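Local coordinates for protein epsin-2 (Saccharomyces cerevisiae, PDB 6ENR) that binds membranes rich in PtdIns(4,5)P2 and PtdIns(3,5)P2, probably through the ENTH domain present here, and is required for endocytosis and actin localization, at residues 97-102 / 131-136. Residues are numbered along the deposited sequence; the frame is centred on the assembly and turned at random.
Sequences ENFYVI and SLLNDE
The ring of Phe99 reaches across to the last turn of helix 120-134 and settles against Leu133 and Asn134. Its far end does the touching: CZ lies 3.6 Å from Leu133 CB, and CE1 is 3.7 Å from Leu133 CD1, the two ring atoms together spanning the leucine from its first side-chain carbon to a methyl. The two side chains run past each other in opposite directions, bridging backbones whose CA atoms, in Phe99 and Leu133, remain 9.0 Å apart. With Leu133 CG anti to its carbonyl carbon (chi1 -73°), the CD1 methyl comes within contact of both Phe99 CE1 and Ile102 CD1. Asn134 approaches the CE2 and CZ atoms of the ring obliquely, its OD1 3.4 Å from Phe99 CE2. Amide and ring planes are inclined by 58°, and this is a van der Waals approach of a carbonyl oxygen to aromatic carbons; no hydrogen bond joins the two segments. Deeper in, Ile102, three residues after Phe99, offers CD1 to Leu133 CD1 at 4.1 Å, the two side chains crossing nearly at right angles. Leu133 and Ile102 are buried, whereas Asn134 is exposed, and the contact thus runs from the domain interior to its surface. Phe99 also engages Lys103 in a cation-pi interaction. Within the all-helical ENTH domain, this packing brings the start of helix 99-105 against the end of helix 120-134. Helix 89-97 adds Cys95, which touches both Ile102 and Leu133, while Arg96 NH2 hydrogen-bonds to Leu133 O; Leu80 of helix 70-86 meets Ile102, and Leu139 of helix 136-144 packs on Leu133.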
ATOM      1  N   GLU A  97      10.891  -6.051  -5.809  1.00 25.24           N
ATOM      2  CA  GLU A  97      11.244  -5.571  -7.137  1.00 27.16           C
ATOM      3  C   GLU A  97      11.179  -4.056  -7.242  1.00 26.13           C
ATOM      4  O   GLU A  97      12.062  -3.470  -7.831  1.00 25.63           O
ATOM      5  CB  GLU A  97      10.322  -6.233  -8.209  1.00 32.77           C
ATOM      6  CG  GLU A  97      10.639  -7.723  -8.365  1.00 36.20           C
ATOM      7  CD  GLU A  97       9.478  -8.675  -8.705  1.00 44.01           C
ATOM      8  OE1 GLU A  97       8.315  -8.265  -8.996  1.00 44.54           O
ATOM      9  OE2 GLU A  97       9.768  -9.897  -8.692  1.00 45.28           O
ATOM     10  N   ASN A  98      10.212  -3.421  -6.575  1.00 21.87           N
ATOM     11  CA  ASN A  98      10.046  -1.959  -6.581  1.00 26.51           C
ATOM     12  C   ASN A  98      10.332  -1.319  -5.229  1.00 25.39           C
ATOM     13  O   ASN A  98       9.689  -0.335  -4.837  1.00 26.18           O
ATOM     14  CB  ASN A  98       8.601  -1.676  -7.123  1.00 29.41           C
ATOM     15  CG  ASN A  98       8.371  -2.391  -8.447  1.00 30.47           C
ATOM     16  OD1 ASN A  98       7.811  -3.522  -8.501  1.00 33.11           O
ATOM     17  ND2 ASN A  98       8.912  -1.802  -9.520  1.00 30.31           N
ATOM     18  N   PHE A  99      11.410  -1.797  -4.584  1.00 22.10           N
ATOM     19  CA  PHE A  99      11.741  -1.409  -3.239  1.00 23.14           C
ATOM     20  C   PHE A  99      12.091   0.074  -3.158  1.00 23.93           C
ATOM     21  O   PHE A  99      11.806   0.711  -2.174  1.00 22.16           O
ATOM     22  CB  PHE A  99      12.914  -2.223  -2.724  1.00 23.84           C
ATOM     23  CG  PHE A  99      12.819  -2.694  -1.299  1.00 25.37           C
ATOM     24  CD1 PHE A  99      11.986  -2.115  -0.365  1.00 24.47           C
ATOM     25  CD2 PHE A  99      13.705  -3.707  -0.860  1.00 26.57           C
ATOM     26  CE1 PHE A  99      11.948  -2.594   0.948  1.00 23.68           C
ATOM     27  CE2 PHE A  99      13.650  -4.181   0.443  1.00 29.56           C
ATOM     28  CZ  PHE A  99      12.799  -3.585   1.359  1.00 26.05           C
ATOM     29  N   TYR A 100      12.672   0.610  -4.236  1.00 22.77           N
ATOM     30  CA  TYR A 100      13.035   2.013  -4.334  1.00 29.13           C
ATOM     31  C   TYR A 100      11.844   2.930  -4.062  1.00 24.48           C
ATOM     32  O   TYR A 100      11.970   3.840  -3.292  1.00 25.56           O
ATOM     33  CB  TYR A 100      13.688   2.333  -5.721  1.00 35.16           C
ATOM     34  CG  TYR A 100      12.745   2.077  -6.922  1.00 49.86           C
ATOM     35  CD1 TYR A 100      12.030   3.147  -7.517  1.00 60.02           C
ATOM     36  CD2 TYR A 100      12.508   0.769  -7.436  1.00 55.45           C
ATOM     37  CE1 TYR A 100      11.142   2.933  -8.568  1.00 62.63           C
ATOM     38  CE2 TYR A 100      11.604   0.557  -8.492  1.00 62.35           C
ATOM     39  CZ  TYR A 100      10.923   1.632  -9.061  1.00 67.90           C
ATOM     40  OH  TYR A 100      10.020   1.430 -10.107  1.00 66.50           O
ATOM     41  N   VAL A 101      10.711   2.663  -4.689  1.00 24.63           N
ATOM     42  CA  VAL A 101       9.504   3.474  -4.521  1.00 30.32           C
ATOM     43  C   VAL A 101       9.184   3.524  -3.020  1.00 27.51           C
ATOM     44  O   VAL A 101       8.963   4.587  -2.453  1.00 27.57           O
ATOM     45  CB  VAL A 101       8.294   2.811  -5.221  1.00 34.20           C
ATOM     46  CG1 VAL A 101       6.984   3.480  -4.809  1.00 39.40           C
ATOM     47  CG2 VAL A 101       8.425   2.853  -6.738  1.00 38.21           C
ATOM     48  N   ILE A 102       9.194   2.381  -2.373  1.00 22.53           N
ATOM     49  CA  ILE A 102       8.862   2.356  -0.960  1.00 21.39           C
ATOM     50  C   ILE A 102       9.894   3.081  -0.117  1.00 21.57           C
ATOM     51  O   ILE A 102       9.567   3.869   0.758  1.00 20.02           O
ATOM     52  CB  ILE A 102       8.612   0.931  -0.432  1.00 21.08           C
ATOM     53  CG1 ILE A 102       7.550   0.204  -1.286  1.00 21.99           C
ATOM     54  CG2 ILE A 102       8.066   0.993   0.987  1.00 22.04           C
ATOM     55  CD1 ILE A 102       7.626  -1.291  -1.131  1.00 20.79           C
ATOM     56  N   SER A 131      11.199  -1.888   7.019  1.00 20.41           N
ATOM     57  CA  SER A 131      11.709  -2.706   8.074  1.00 23.53           C
ATOM     58  C   SER A 131      11.234  -4.174   8.027  1.00 22.82           C
ATOM     59  O   SER A 131      12.043  -5.106   8.189  1.00 21.64           O
ATOM     60  CB  SER A 131      11.424  -2.071   9.426  1.00 27.11           C
ATOM     61  OG  SER A 131      11.501  -3.053  10.435  1.00 31.94           O
ATOM     62  N   LEU A 132       9.922  -4.330   7.847  1.00 20.86           N
ATOM     63  CA  LEU A 132       9.225  -5.592   7.716  1.00 21.18           C
ATOM     64  C   LEU A 132       9.784  -6.368   6.522  1.00 20.05           C
ATOM     65  O   LEU A 132      10.123  -7.554   6.624  1.00 22.35           O
ATOM     66  CB  LEU A 132       7.697  -5.331   7.551  1.00 20.29           C
ATOM     67  CG  LEU A 132       6.921  -6.661   7.394  1.00 18.80           C
ATOM     68  CD1 LEU A 132       7.041  -7.613   8.587  1.00 21.04           C
ATOM     69  CD2 LEU A 132       5.450  -6.408   7.176  1.00 18.97           C
ATOM     70  N   LEU A 133       9.895  -5.687   5.388  1.00 20.94           N
ATOM     71  CA  LEU A 133      10.334  -6.353   4.187  1.00 20.22           C
ATOM     72  C   LEU A 133      11.740  -6.922   4.347  1.00 21.99           C
ATOM     73  O   LEU A 133      12.020  -8.042   3.877  1.00 23.70           O
ATOM     74  CB  LEU A 133      10.226  -5.441   2.986  1.00 21.91           C
ATOM     75  CG  LEU A 133       8.745  -5.259   2.580  1.00 21.79           C
ATOM     76  CD1 LEU A 133       8.636  -4.070   1.673  1.00 20.74           C
ATOM     77  CD2 LEU A 133       8.192  -6.482   1.882  1.00 20.65           C
ATOM     78  N   ASN A 134      12.613  -6.141   4.992  1.00 22.06           N
ATOM     79  CA  ASN A 134      13.986  -6.527   5.237  1.00 26.53           C
ATOM     80  C   ASN A 134      14.133  -7.641   6.295  1.00 28.14           C
ATOM     81  O   ASN A 134      15.142  -8.307   6.302  1.00 29.24           O
ATOM     82  CB  ASN A 134      14.841  -5.309   5.648  1.00 25.10           C
ATOM     83  CG  ASN A 134      15.254  -4.425   4.474  1.00 25.94           C
ATOM     84  OD1 ASN A 134      15.331  -4.861   3.369  1.00 29.10           O
ATOM     85  ND2 ASN A 134      15.548  -3.191   4.749  1.00 27.90           N
ATOM     86  N   ASP A 135      13.145  -7.796   7.180  1.00 26.65           N
ATOM     87  CA  ASP A 135      13.145  -8.850   8.214  1.00 26.20           C
ATOM     88  C   ASP A 135      12.294  -9.993   7.694  1.00 24.61           C
ATOM     89  O   ASP A 135      11.118 -10.236   8.090  1.00 26.94           O
ATOM     90  CB  ASP A 135      12.636  -8.278   9.555  1.00 28.67           C
ATOM     91  CG  ASP A 135      12.634  -9.298  10.698  1.00 32.94           C
ATOM     92  OD1 ASP A 135      12.865 -10.492  10.490  1.00 32.76           O
ATOM     93  OD2 ASP A 135      12.325  -8.901  11.834  1.00 38.54           O
ATOM     94  N   GLU A 136      12.882 -10.694   6.759  1.00 25.38           N
ATOM     95  CA  GLU A 136      12.192 -11.821   6.139  1.00 28.27           C
ATOM     96  C   GLU A 136      11.608 -12.903   7.133  1.00 27.66           C
ATOM     97  O   GLU A 136      10.537 -13.431   6.860  1.00 29.51           O
ATOM     98  CB  GLU A 136      13.080 -12.480   5.112  1.00 29.39           C
ATOM     99  CG  GLU A 136      13.325 -11.641   3.868  1.00 32.86           C
ATOM    100  CD  GLU A 136      13.775 -12.447   2.644  1.00 33.67           C
ATOM    101  OE1 GLU A 136      13.530 -13.670   2.532  1.00 43.40           O
ATOM    102  OE2 GLU A 136      14.366 -11.846   1.766  1.00 33.44           O
TER